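Local structure of IscA (Thermosynechococcus elongatus, 1X0G) at residues L28-Q33 with W62-A67. The protein probably serves as a scaffold in iron-sulfur cluster biosynthesis, carrying a [2Fe-2S] cluster within a tetrameric assembly. Sequence-based numbering, arbitrary orientation.
Sequences LRIQVQ and WTIAIA
Residues 28-33 and 62-66 run side by side as parallel strands, their axes 4.6 Å apart at closest and their directions 21° apart, joined by three backbone hydrogen bonds and a fourth from Ala67, just after the second strand. The bonds alternate in the parallel manner: Leu28 and Ile30 use both their N-H and C=O toward this neighbour, taking Thr63 O, Ala65 N, Ala65 O and Ala67 N in turn. The shortest, Ile30 N to Ala65 O at 2.7 Å, lies nearly along the C=O axis, and the same oxygen also receives a CA-H...O contact from Arg29 CA at 3.2 Å. Arg29 turns its own backbone the other way, to Ala45, so strand 27-34 is held on both edges within the mixed sheet of this HesB/IscA-family fold. On one face Leu28, Ile30, Ile64 and Ile66 form an apolar layer. Ile30 and Ile66 are neighbours with their side chains running alongside each other, and their CD1 atoms meet at 3.9 Å; helix 71-74 covers the pair through Leu74, while Leu12 of helix 6-15 packs on Leu28. The other face carries Arg29, its CG anti to the backbone N (chi1 172°) and its chain extended as far as NE. The guanidinium reaches past Ala65 to just beyond the end of the neighbouring strand, where NH2 sits 3.7 Å from Ala67 CB. NH1 donates to Gln31 OE1 at 3.1 Å, a bond in the guanidinium plane but well above the amide carbonyl plane, and NE forms a salt bridge with Asp54. An alanine in place of this arginine would remove both polar links and would probably loosen the positions of Gln31 and Asp54. Ala67 CB packs against Gln31 CB at 3.6 Å.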
ATOM      1  N   LEU C  28      19.105  10.278 -14.964  1.00 62.32           N
ATOM      2  CA  LEU C  28      17.783   9.770 -14.907  1.00 61.91           C
ATOM      3  C   LEU C  28      17.709   8.850 -13.765  1.00 61.16           C
ATOM      4  O   LEU C  28      18.429   7.869 -13.706  1.00 60.50           O
ATOM      5  CB  LEU C  28      17.485   8.919 -16.119  1.00 62.09           C
ATOM      6  CG  LEU C  28      16.122   8.217 -16.103  1.00 61.60           C
ATOM      7  CD1 LEU C  28      15.062   9.288 -16.138  1.00 60.86           C
ATOM      8  CD2 LEU C  28      15.940   7.282 -17.340  1.00 58.57           C
ATOM      9  N   ARG C  29      16.796   9.136 -12.870  1.00 61.00           N
ATOM     10  CA  ARG C  29      16.713   8.361 -11.676  1.00 60.82           C
ATOM     11  C   ARG C  29      15.443   7.605 -11.759  1.00 61.40           C
ATOM     12  O   ARG C  29      14.389   8.181 -12.048  1.00 63.57           O
ATOM     13  CB  ARG C  29      16.757   9.257 -10.481  1.00 60.27           C
ATOM     14  CG  ARG C  29      16.497   8.538  -9.217  1.00 61.68           C
ATOM     15  CD  ARG C  29      16.961   9.361  -8.061  1.00 63.17           C
ATOM     16  NE  ARG C  29      17.396   8.511  -6.955  1.00 63.87           N
ATOM     17  CZ  ARG C  29      16.542   7.927  -6.123  1.00 63.51           C
ATOM     18  NH1 ARG C  29      15.230   8.136  -6.329  1.00 65.59           N
ATOM     19  NH2 ARG C  29      16.977   7.124  -5.133  1.00 57.17           N
ATOM     20  N   ILE C  30      15.569   6.287 -11.629  1.00 61.57           N
ATOM     21  CA  ILE C  30      14.447   5.365 -11.638  1.00 61.86           C
ATOM     22  C   ILE C  30      14.221   4.748 -10.249  1.00 62.71           C
ATOM     23  O   ILE C  30      15.171   4.380  -9.477  1.00 61.87           O
ATOM     24  CB  ILE C  30      14.676   4.265 -12.608  1.00 61.81           C
ATOM     25  CG1 ILE C  30      15.006   4.823 -13.949  1.00 60.90           C
ATOM     26  CG2 ILE C  30      13.373   3.485 -12.933  1.00 62.24           C
ATOM     27  CD1 ILE C  30      15.143   3.659 -14.927  1.00 62.70           C
ATOM     28  N   GLN C  31      12.945   4.708  -9.892  1.00 64.14           N
ATOM     29  CA  GLN C  31      12.552   4.044  -8.646  1.00 65.13           C
ATOM     30  C   GLN C  31      11.124   3.529  -8.889  1.00 66.24           C
ATOM     31  O   GLN C  31      10.615   3.747 -10.018  1.00 67.66           O
ATOM     32  CB  GLN C  31      12.708   4.982  -7.473  1.00 63.42           C
ATOM     33  CG  GLN C  31      11.589   5.896  -7.204  1.00 64.33           C
ATOM     34  CD  GLN C  31      11.863   6.789  -6.012  1.00 69.42           C
ATOM     35  OE1 GLN C  31      12.816   6.565  -5.260  1.00 73.99           O
ATOM     36  NE2 GLN C  31      11.065   7.828  -5.846  1.00 70.84           N
ATOM     37  N   VAL C  32      10.491   2.870  -7.904  1.00 65.30           N
ATOM     38  CA  VAL C  32       9.089   2.465  -8.016  1.00 64.28           C
ATOM     39  C   VAL C  32       8.259   3.076  -6.945  1.00 63.15           C
ATOM     40  O   VAL C  32       8.774   3.578  -6.001  1.00 63.52           O
ATOM     41  CB  VAL C  32       8.918   0.933  -7.836  1.00 65.33           C
ATOM     42  CG1 VAL C  32       9.669   0.204  -8.834  1.00 63.66           C
ATOM     43  CG2 VAL C  32       9.341   0.488  -6.444  1.00 61.59           C
ATOM     44  N   GLN C  33       6.950   2.940  -7.025  1.00 63.41           N
ATOM     45  CA  GLN C  33       6.047   3.543  -6.043  1.00 63.52           C
ATOM     46  C   GLN C  33       4.859   2.616  -6.002  1.00 61.50           C
ATOM     47  O   GLN C  33       4.481   2.155  -7.037  1.00 64.11           O
ATOM     48  CB  GLN C  33       5.533   4.746  -6.696  1.00 63.81           C
ATOM     49  CG  GLN C  33       5.481   5.925  -5.870  1.00 76.74           C
ATOM     50  CD  GLN C  33       4.158   6.713  -6.183  1.00 92.20           C
ATOM     51  OE1 GLN C  33       3.822   6.931  -7.409  1.00 95.87           O
ATOM     52  NE2 GLN C  33       3.385   7.131  -5.087  1.00 91.97           N
ATOM     53  N   TRP C  62      24.699   9.171 -20.761  1.00 66.29           N
ATOM     54  CA  TRP C  62      23.670   9.396 -19.760  1.00 64.71           C
ATOM     55  C   TRP C  62      23.855   8.550 -18.569  1.00 64.98           C
ATOM     56  O   TRP C  62      24.004   7.336 -18.680  1.00 65.15           O
ATOM     57  CB  TRP C  62      22.292   9.055 -20.280  1.00 63.80           C
ATOM     58  CG  TRP C  62      21.716  10.184 -20.903  1.00 62.73           C
ATOM     59  CD1 TRP C  62      22.014  10.658 -22.128  1.00 61.60           C
ATOM     60  CD2 TRP C  62      20.757  11.065 -20.342  1.00 61.99           C
ATOM     61  NE1 TRP C  62      21.283  11.780 -22.386  1.00 61.34           N
ATOM     62  CE2 TRP C  62      20.509  12.068 -21.301  1.00 60.79           C
ATOM     63  CE3 TRP C  62      20.071  11.103 -19.127  1.00 61.79           C
ATOM     64  CZ2 TRP C  62      19.604  13.103 -21.097  1.00 60.72           C
ATOM     65  CZ3 TRP C  62      19.162  12.142 -18.914  1.00 63.05           C
ATOM     66  CH2 TRP C  62      18.944  13.135 -19.900  1.00 62.64           C
ATOM     67  N   THR C  63      23.752   9.178 -17.407  1.00 65.47           N
ATOM     68  CA  THR C  63      23.795   8.433 -16.158  1.00 65.60           C
ATOM     69  C   THR C  63      22.420   7.946 -15.707  1.00 66.37           C
ATOM     70  O   THR C  63      21.433   8.693 -15.678  1.00 66.11           O
ATOM     71  CB  THR C  63      24.471   9.224 -15.050  1.00 65.77           C
ATOM     72  OG1 THR C  63      25.640   9.911 -15.582  1.00 66.56           O
ATOM     73  CG2 THR C  63      24.861   8.267 -13.940  1.00 63.97           C
ATOM     74  N   ILE C  64      22.359   6.669 -15.373  1.00 66.62           N
ATOM     75  CA  ILE C  64      21.110   6.099 -15.006  1.00 66.49           C
ATOM     76  C   ILE C  64      21.175   5.559 -13.622  1.00 66.74           C
ATOM     77  O   ILE C  64      21.973   4.674 -13.330  1.00 67.72           O
ATOM     78  CB  ILE C  64      20.704   5.041 -15.962  1.00 66.24           C
ATOM     79  CG1 ILE C  64      20.190   5.681 -17.253  1.00 65.90           C
ATOM     80  CG2 ILE C  64      19.529   4.292 -15.390  1.00 71.38           C
ATOM     81  CD1 ILE C  64      21.235   5.974 -18.298  1.00 67.31           C
ATOM     82  N   ALA C  65      20.325   6.112 -12.758  1.00 67.20           N
ATOM     83  CA  ALA C  65      20.399   5.846 -11.321  1.00 66.47           C
ATOM     84  C   ALA C  65      19.187   5.026 -10.865  1.00 67.26           C
ATOM     85  O   ALA C  65      18.032   5.487 -10.978  1.00 67.53           O
ATOM     86  CB  ALA C  65      20.449   7.113 -10.616  1.00 65.29           C
ATOM     87  N   ILE C  66      19.434   3.820 -10.365  1.00 66.86           N
ATOM     88  CA  ILE C  66      18.360   2.998  -9.868  1.00 67.81           C
ATOM     89  C   ILE C  66      18.344   3.055  -8.350  1.00 68.86           C
ATOM     90  O   ILE C  66      19.380   2.816  -7.705  1.00 69.77           O
ATOM     91  CB  ILE C  66      18.607   1.537 -10.293  1.00 68.94           C
ATOM     92  CG1 ILE C  66      18.916   1.428 -11.797  1.00 68.09           C
ATOM     93  CG2 ILE C  66      17.400   0.613  -9.925  1.00 69.81           C
ATOM     94  CD1 ILE C  66      17.728   1.741 -12.694  1.00 68.51           C
ATOM     95  N   ALA C  67      17.199   3.365  -7.750  1.00 69.37           N
ATOM     96  CA  ALA C  67      17.098   3.384  -6.274  1.00 68.32           C
ATOM     97  C   ALA C  67      17.401   2.018  -5.703  1.00 69.10           C
ATOM     98  O   ALA C  67      16.785   1.049  -6.092  1.00 70.00           O
ATOM     99  CB  ALA C  67      15.737   3.719  -5.912  1.00 68.14           C
TER